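Local coordinates for MUTM (fpg) protein (Thermus thermophilus, PDB 1EE8) that is a zinc-binding member of the MutM (Fpg) family, combining an N-terminal beta-rich domain, an H2TH domain and a C-terminal zinc finger, at residues R42-V47 against L54-E59; L236-C241 against H256-C261. All blocks are in the same frame, centred on the assembly; numbering follows the deposited sequence.

Contact 1: R42-V47 against L54-E59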
loop_
_atom_site.group_PDB
_atom_site.type_symbol
_atom_site.label_atom_id
_atom_site.label_comp_id
_atom_site.label_asym_id
_atom_site.label_seq_id
_atom_site.Cartn_x
_atom_site.Cartn_y
_atom_site.Cartn_z
ATOM N N ARG A 42 8.753 -0.085 7.324
ATOM C CA ARG A 42 8.200 -0.370 8.640
ATOM C C ARG A 42 9.107 -1.357 9.354
ATOM O O ARG A 42 9.721 -2.226 8.720
ATOM C CB ARG A 42 6.800 -0.982 8.512
ATOM C CG ARG A 42 5.777 -0.110 7.810
ATOM C CD ARG A 42 4.484 -0.871 7.640
ATOM N NE ARG A 42 3.499 -0.133 6.850
ATOM C CZ ARG A 42 2.732 0.851 7.314
ATOM N NH1 ARG A 42 2.810 1.242 8.575
ATOM N NH2 ARG A 42 1.874 1.441 6.505
ATOM N N ARG A 43 9.195 -1.239 10.670
ATOM C CA ARG A 43 10.036 -2.159 11.418
ATOM C C ARG A 43 9.288 -3.454 11.647
ATOM O O ARG A 43 8.066 -3.463 11.793
ATOM C CB ARG A 43 10.455 -1.546 12.750
ATOM C CG ARG A 43 11.471 -0.441 12.578
ATOM C CD ARG A 43 11.854 0.208 13.892
ATOM N NE ARG A 43 12.772 1.315 13.651
ATOM C CZ ARG A 43 14.058 1.173 13.339
ATOM N NH1 ARG A 43 14.594 -0.040 13.239
ATOM N NH2 ARG A 43 14.805 2.247 13.102
ATOM N N ILE A 44 10.029 -4.553 11.638
ATOM C CA ILE A 44 9.448 -5.866 11.852
ATOM C C ILE A 44 9.366 -6.092 13.358
ATOM O O ILE A 44 10.391 -6.176 14.032
ATOM C CB ILE A 44 10.324 -6.958 11.208
ATOM C CG1 ILE A 44 10.402 -6.718 9.694
ATOM C CG2 ILE A 44 9.761 -8.342 11.528
ATOM C CD1 ILE A 44 11.264 -7.712 8.950
ATOM N N LEU A 45 8.145 -6.187 13.870
ATOM C CA LEU A 45 7.918 -6.387 15.296
ATOM C C LEU A 45 7.814 -7.849 15.708
ATOM O O LEU A 45 8.079 -8.198 16.857
ATOM C CB LEU A 45 6.653 -5.647 15.717
ATOM C CG LEU A 45 6.659 -4.160 15.342
ATOM C CD1 LEU A 45 5.398 -3.493 15.870
ATOM C CD2 LEU A 45 7.902 -3.494 15.912
ATOM N N GLU A 46 7.417 -8.707 14.774
ATOM C CA GLU A 46 7.295 -10.130 15.059
ATOM C C GLU A 46 7.108 -10.933 13.789
ATOM O O GLU A 46 6.760 -10.387 12.740
ATOM C CB GLU A 46 6.100 -10.396 15.975
ATOM C CG GLU A 46 6.450 -10.582 17.436
ATOM C CD GLU A 46 7.139 -11.907 17.735
ATOM O OE1 GLU A 46 7.536 -12.624 16.786
ATOM O OE2 GLU A 46 7.290 -12.223 18.937
ATOM N N VAL A 47 7.357 -12.234 13.898
ATOM C CA VAL A 47 7.176 -13.159 12.787
ATOM C C VAL A 47 6.325 -14.280 13.372
ATOM O O VAL A 47 6.815 -15.113 14.134
ATOM C CB VAL A 47 8.517 -13.739 12.282
ATOM C CG1 VAL A 47 8.273 -14.662 11.083
ATOM C CG2 VAL A 47 9.459 -12.614 11.889
ATOM N N LEU A 54 3.162 -17.648 7.151
ATOM C CA LEU A 54 4.180 -16.926 7.887
ATOM C C LEU A 54 3.669 -15.486 7.868
ATOM O O LEU A 54 3.278 -14.979 6.816
ATOM C CB LEU A 54 5.507 -17.043 7.147
ATOM C CG LEU A 54 6.812 -16.900 7.920
ATOM C CD1 LEU A 54 6.844 -17.876 9.088
ATOM C CD2 LEU A 54 7.973 -17.153 6.962
ATOM N N LEU A 55 3.637 -14.837 9.025
ATOM C CA LEU A 55 3.160 -13.461 9.088
ATOM C C LEU A 55 4.179 -12.532 9.737
ATOM O O LEU A 55 4.581 -12.742 10.881
ATOM C CB LEU A 55 1.843 -13.370 9.869
ATOM C CG LEU A 55 0.587 -14.099 9.381
ATOM C CD1 LEU A 55 0.672 -15.586 9.712
ATOM C CD2 LEU A 55 -0.634 -13.485 10.058
ATOM N N PHE A 56 4.605 -11.516 8.992
ATOM C CA PHE A 56 5.535 -10.531 9.514
ATOM C C PHE A 56 4.680 -9.389 10.059
ATOM O O PHE A 56 3.940 -8.748 9.304
ATOM C CB PHE A 56 6.447 -10.005 8.401
ATOM C CG PHE A 56 7.433 -11.015 7.892
ATOM C CD1 PHE A 56 8.715 -11.089 8.429
ATOM C CD2 PHE A 56 7.075 -11.911 6.888
ATOM C CE1 PHE A 56 9.627 -12.043 7.972
ATOM C CE2 PHE A 56 7.978 -12.865 6.426
ATOM C CZ PHE A 56 9.257 -12.930 6.971
ATOM N N ALA A 57 4.748 -9.162 11.367
ATOM C CA ALA A 57 3.990 -8.074 11.986
ATOM C C ALA A 57 4.846 -6.819 11.854
ATOM O O ALA A 57 5.986 -6.774 12.324
ATOM C CB ALA A 57 3.715 -8.381 13.455
ATOM N N LEU A 58 4.288 -5.801 11.210
ATOM C CA LEU A 58 5.005 -4.559 10.972
ATOM C C LEU A 58 4.417 -3.374 11.724
ATOM O O LEU A 58 3.200 -3.220 11.827
ATOM C CB LEU A 58 5.013 -4.274 9.472
ATOM C CG LEU A 58 5.499 -5.483 8.666
ATOM C CD1 LEU A 58 5.239 -5.263 7.189
ATOM C CD2 LEU A 58 6.985 -5.710 8.942
ATOM N N GLU A 59 5.298 -2.530 12.239
ATOM C CA GLU A 59 4.890 -1.352 12.985
ATOM C C GLU A 59 3.897 -0.525 12.169
ATOM O O GLU A 59 4.109 -0.279 10.985
ATOM C CB GLU A 59 6.128 -0.529 13.313
ATOM C CG GLU A 59 5.906 0.597 14.297
ATOM C CD GLU A 59 7.220 1.189 14.764
ATOM O OE1 GLU A 59 8.017 1.624 13.905
ATOM O OE2 GLU A 59 7.457 1.212 15.991
HETATM O O HOH W 1 8.411 1.325 11.548
#

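Contact 2: L236-C241 against H256-C261. With ZN (zinc ion), chain C.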
loop_
_atom_site.group_PDB
_atom_site.type_symbol
_atom_site.label_atom_id
_atom_site.label_comp_id
_atom_site.label_asym_id
_atom_site.label_seq_id
_atom_site.Cartn_x
_atom_site.Cartn_y
_atom_site.Cartn_z
ATOM N N LEU A 236 10.067 -49.353 -0.076
ATOM C CA LEU A 236 11.052 -49.683 0.947
ATOM C C LEU A 236 10.352 -50.439 2.084
ATOM O O LEU A 236 9.119 -50.409 2.197
ATOM C CB LEU A 236 11.721 -48.411 1.489
ATOM C CG LEU A 236 12.605 -47.557 0.567
ATOM C CD1 LEU A 236 13.761 -48.393 0.021
ATOM C CD2 LEU A 236 11.770 -46.996 -0.571
ATOM N N PRO A 237 11.130 -51.123 2.939
ATOM C CA PRO A 237 10.603 -51.898 4.069
ATOM C C PRO A 237 9.973 -51.070 5.189
ATOM O O PRO A 237 10.564 -50.095 5.656
ATOM C CB PRO A 237 11.837 -52.651 4.587
ATOM C CG PRO A 237 12.776 -52.666 3.420
ATOM C CD PRO A 237 12.589 -51.297 2.834
ATOM N N CYS A 238 8.777 -51.460 5.618
ATOM C CA CYS A 238 8.130 -50.776 6.731
ATOM C C CYS A 238 9.110 -50.945 7.894
ATOM O O CYS A 238 9.760 -51.981 8.017
ATOM C CB CYS A 238 6.792 -51.448 7.063
ATOM S SG CYS A 238 6.073 -50.971 8.655
ATOM N N PRO A 239 9.242 -49.933 8.759
ATOM C CA PRO A 239 10.185 -50.101 9.867
ATOM C C PRO A 239 9.646 -50.965 11.007
ATOM O O PRO A 239 10.376 -51.299 11.937
ATOM C CB PRO A 239 10.456 -48.665 10.297
ATOM C CG PRO A 239 9.121 -48.022 10.090
ATOM C CD PRO A 239 8.688 -48.566 8.739
ATOM N N ALA A 240 8.374 -51.335 10.928
ATOM C CA ALA A 240 7.770 -52.145 11.981
ATOM C C ALA A 240 7.573 -53.618 11.617
ATOM O O ALA A 240 7.766 -54.496 12.460
ATOM C CB ALA A 240 6.433 -51.530 12.405
ATOM N N CYS A 241 7.201 -53.894 10.368
ATOM C CA CYS A 241 6.966 -55.274 9.945
ATOM C C CYS A 241 7.809 -55.728 8.758
ATOM O O CYS A 241 7.701 -56.877 8.322
ATOM C CB CYS A 241 5.493 -55.465 9.596
ATOM S SG CYS A 241 5.030 -54.729 8.023
ATOM N N HIS A 256 1.321 -42.433 1.522
ATOM C CA HIS A 256 2.186 -43.550 1.895
ATOM C C HIS A 256 1.665 -44.233 3.152
ATOM O O HIS A 256 1.204 -43.567 4.079
ATOM C CB HIS A 256 3.617 -43.070 2.140
ATOM C CG HIS A 256 4.232 -42.367 0.972
ATOM N ND1 HIS A 256 3.823 -41.119 0.553
ATOM C CD2 HIS A 256 5.233 -42.734 0.135
ATOM C CE1 HIS A 256 4.545 -40.747 -0.489
ATOM N NE2 HIS A 256 5.408 -41.709 -0.764
ATOM N N PHE A 257 1.755 -45.560 3.182
ATOM C CA PHE A 257 1.264 -46.327 4.321
ATOM C C PHE A 257 1.682 -47.791 4.226
ATOM O O PHE A 257 2.052 -48.271 3.152
ATOM C CB PHE A 257 -0.261 -46.270 4.345
ATOM C CG PHE A 257 -0.897 -47.045 3.227
ATOM C CD1 PHE A 257 -1.461 -48.296 3.461
ATOM C CD2 PHE A 257 -0.882 -46.549 1.923
ATOM C CE1 PHE A 257 -2.003 -49.044 2.409
ATOM C CE2 PHE A 257 -1.416 -47.286 0.870
ATOM C CZ PHE A 257 -1.978 -48.538 1.112
ATOM N N CYS A 258 1.625 -48.491 5.358
ATOM C CA CYS A 258 1.936 -49.913 5.395
ATOM C C CYS A 258 0.580 -50.587 5.480
ATOM O O CYS A 258 -0.159 -50.392 6.455
ATOM C CB CYS A 258 2.761 -50.294 6.627
ATOM S SG CYS A 258 2.952 -52.102 6.825
ATOM N N PRO A 259 0.221 -51.372 4.454
ATOM C CA PRO A 259 -1.074 -52.058 4.448
ATOM C C PRO A 259 -1.283 -52.914 5.695
ATOM O O PRO A 259 -2.318 -52.821 6.360
ATOM C CB PRO A 259 -1.017 -52.891 3.170
ATOM C CG PRO A 259 -0.139 -52.053 2.267
ATOM C CD PRO A 259 0.965 -51.646 3.211
ATOM N N THR A 260 -0.296 -53.740 6.020
ATOM C CA THR A 260 -0.423 -54.600 7.188
ATOM C C THR A 260 -0.526 -53.833 8.498
ATOM O O THR A 260 -1.494 -53.992 9.233
ATOM C CB THR A 260 0.748 -55.589 7.300
ATOM O OG1 THR A 260 0.799 -56.401 6.122
ATOM C CG2 THR A 260 0.553 -56.496 8.515
ATOM N N CYS A 261 0.465 -52.998 8.788
ATOM C CA CYS A 261 0.467 -52.233 10.032
ATOM C C CYS A 261 -0.649 -51.206 10.187
ATOM O O CYS A 261 -0.977 -50.816 11.306
ATOM C CB CYS A 261 1.811 -51.533 10.211
ATOM S SG CYS A 261 3.165 -52.660 10.546
HETATM ZN ZN ZN C . 4.380 -52.588 8.616
#

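Contact 1: R42-V47 against L54-E59
Arg-42 reaches across to Glu-59 at the open end of an antiparallel beta hairpin. Its chain is extended from CG to NE and crosses Leu-58 at about a right angle. NH1 donates to Glu-59 O at 3.1 Å, on a lone pair and close to the guanidinium plane. NE is held by Leu-38 O, and NH2 by Glu-40 O of the second subunit. Arg-43 O takes the bond from Glu-59 N (3.0 Å). Ile-44 pairs with Leu-58, side chains side by side, with CG1 3.6 Å from Leu-58 CD2. Leu-45 and Glu-46 both face Ala-57, a classic beta bulge. Leu-45 N gives Ala-57 O a short bond of 2.7 Å; the bond from Glu-46 N to that oxygen is weak. Leu-45 CD1 lies against Glu-59 CA (3.6 Å). Glu-46 O accepts from Ala-57 N. The Glu-46 side chain bends at chi2 (-72°); OE1 accepts from Val-47 N with its anti lone pair, and OE2 forms a salt bridge with Arg-14. Both Val-47 methyls meet Phe-56: CG1 sits over one ring face, offset toward the rim, and also touches Leu-54 CD1 at 4.0 Å; CG2 is 3.9 Å from Phe-56 CD1. Helix 3-17 packs on Val-47 and Leu-54. In the sheet, strand 42-50 lies between strands 21-26 and 53-58, and strand 62-67 flanks the latter.

Contact 2: L236-C241 against H256-C261
Cys-238 CA lies 6.4 Å from Cys-258 CA, and Cys-241 CA lies 7.2 Å from Cys-261 CA, so the two turns face each other at a spacing wider than that of paired strands. No direct hydrogen bond joins the segments. They meet through a zinc ion. Each of the four SG atoms, of Cys-238, Cys-241, Cys-258 and Cys-261, is 2.3 Å from the zinc. The sulfurs surround the metal as a rough tetrahedron. Across the contact they approach most closely at Cys-241 SG and Cys-258 SG, 3.6 Å apart.

The first cysteine of each pair has SG anti to its backbone N, with chi1 166° in Cys-238 and 172° in Cys-258. This shared rotamer carries both sulfurs to the zinc, while the second cysteines reach it with other first torsions. Ala-240 CB packs against Cys-261 SG at 3.9 Å.

Backbone N-H groups later in each CxxC turn point back at its first sulfur, as in zinc knuckles; the first turn gives two such bonds, the second one. Cys-238 SG accepts from Ala-240 N at 3.3 Å and from Cys-241 N at 3.6 Å. Cys-258 SG accepts from Cys-261 N at 3.3 Å, with a nearly straight bond (166°). Thr-260 OG1 is hydrogen-bonded to Arg-243 NH2, and Phe-169 of helix 161-170 packs on Cys-238 and Ala-240.

Four sulfur ligands are consistent with a structural Cys4 zinc site. If the ligands are thiolates, these N-H donors would be expected to offset part of the charge on Cys-238 SG and Cys-258 SG. The metal ties two turns that otherwise share little surface.

Following the chain from the N terminus, helix 3-17 and strand 21-26 come first. Contact 1 then closes a short loop, bringing strand 53-58 back against strand 42-50 within the N-terminal domain's sheet. The chain completes that sheet and runs through the helices from 117-120 to 184-203 before contact 2 begins. Contact 2 closes a second loop, spanned by the small hairpin of strands 246-249 and 254-257, whose second strand runs into the contact itself. The two loops follow in series and neither nest nor cross. The centres of contact 1 and contact 2 are about 43 Å apart, on opposite sides of the chain's centre. Contact 1 ties neighbouring strands by backbone pairing; contact 2 closes the zinc finger through a metal.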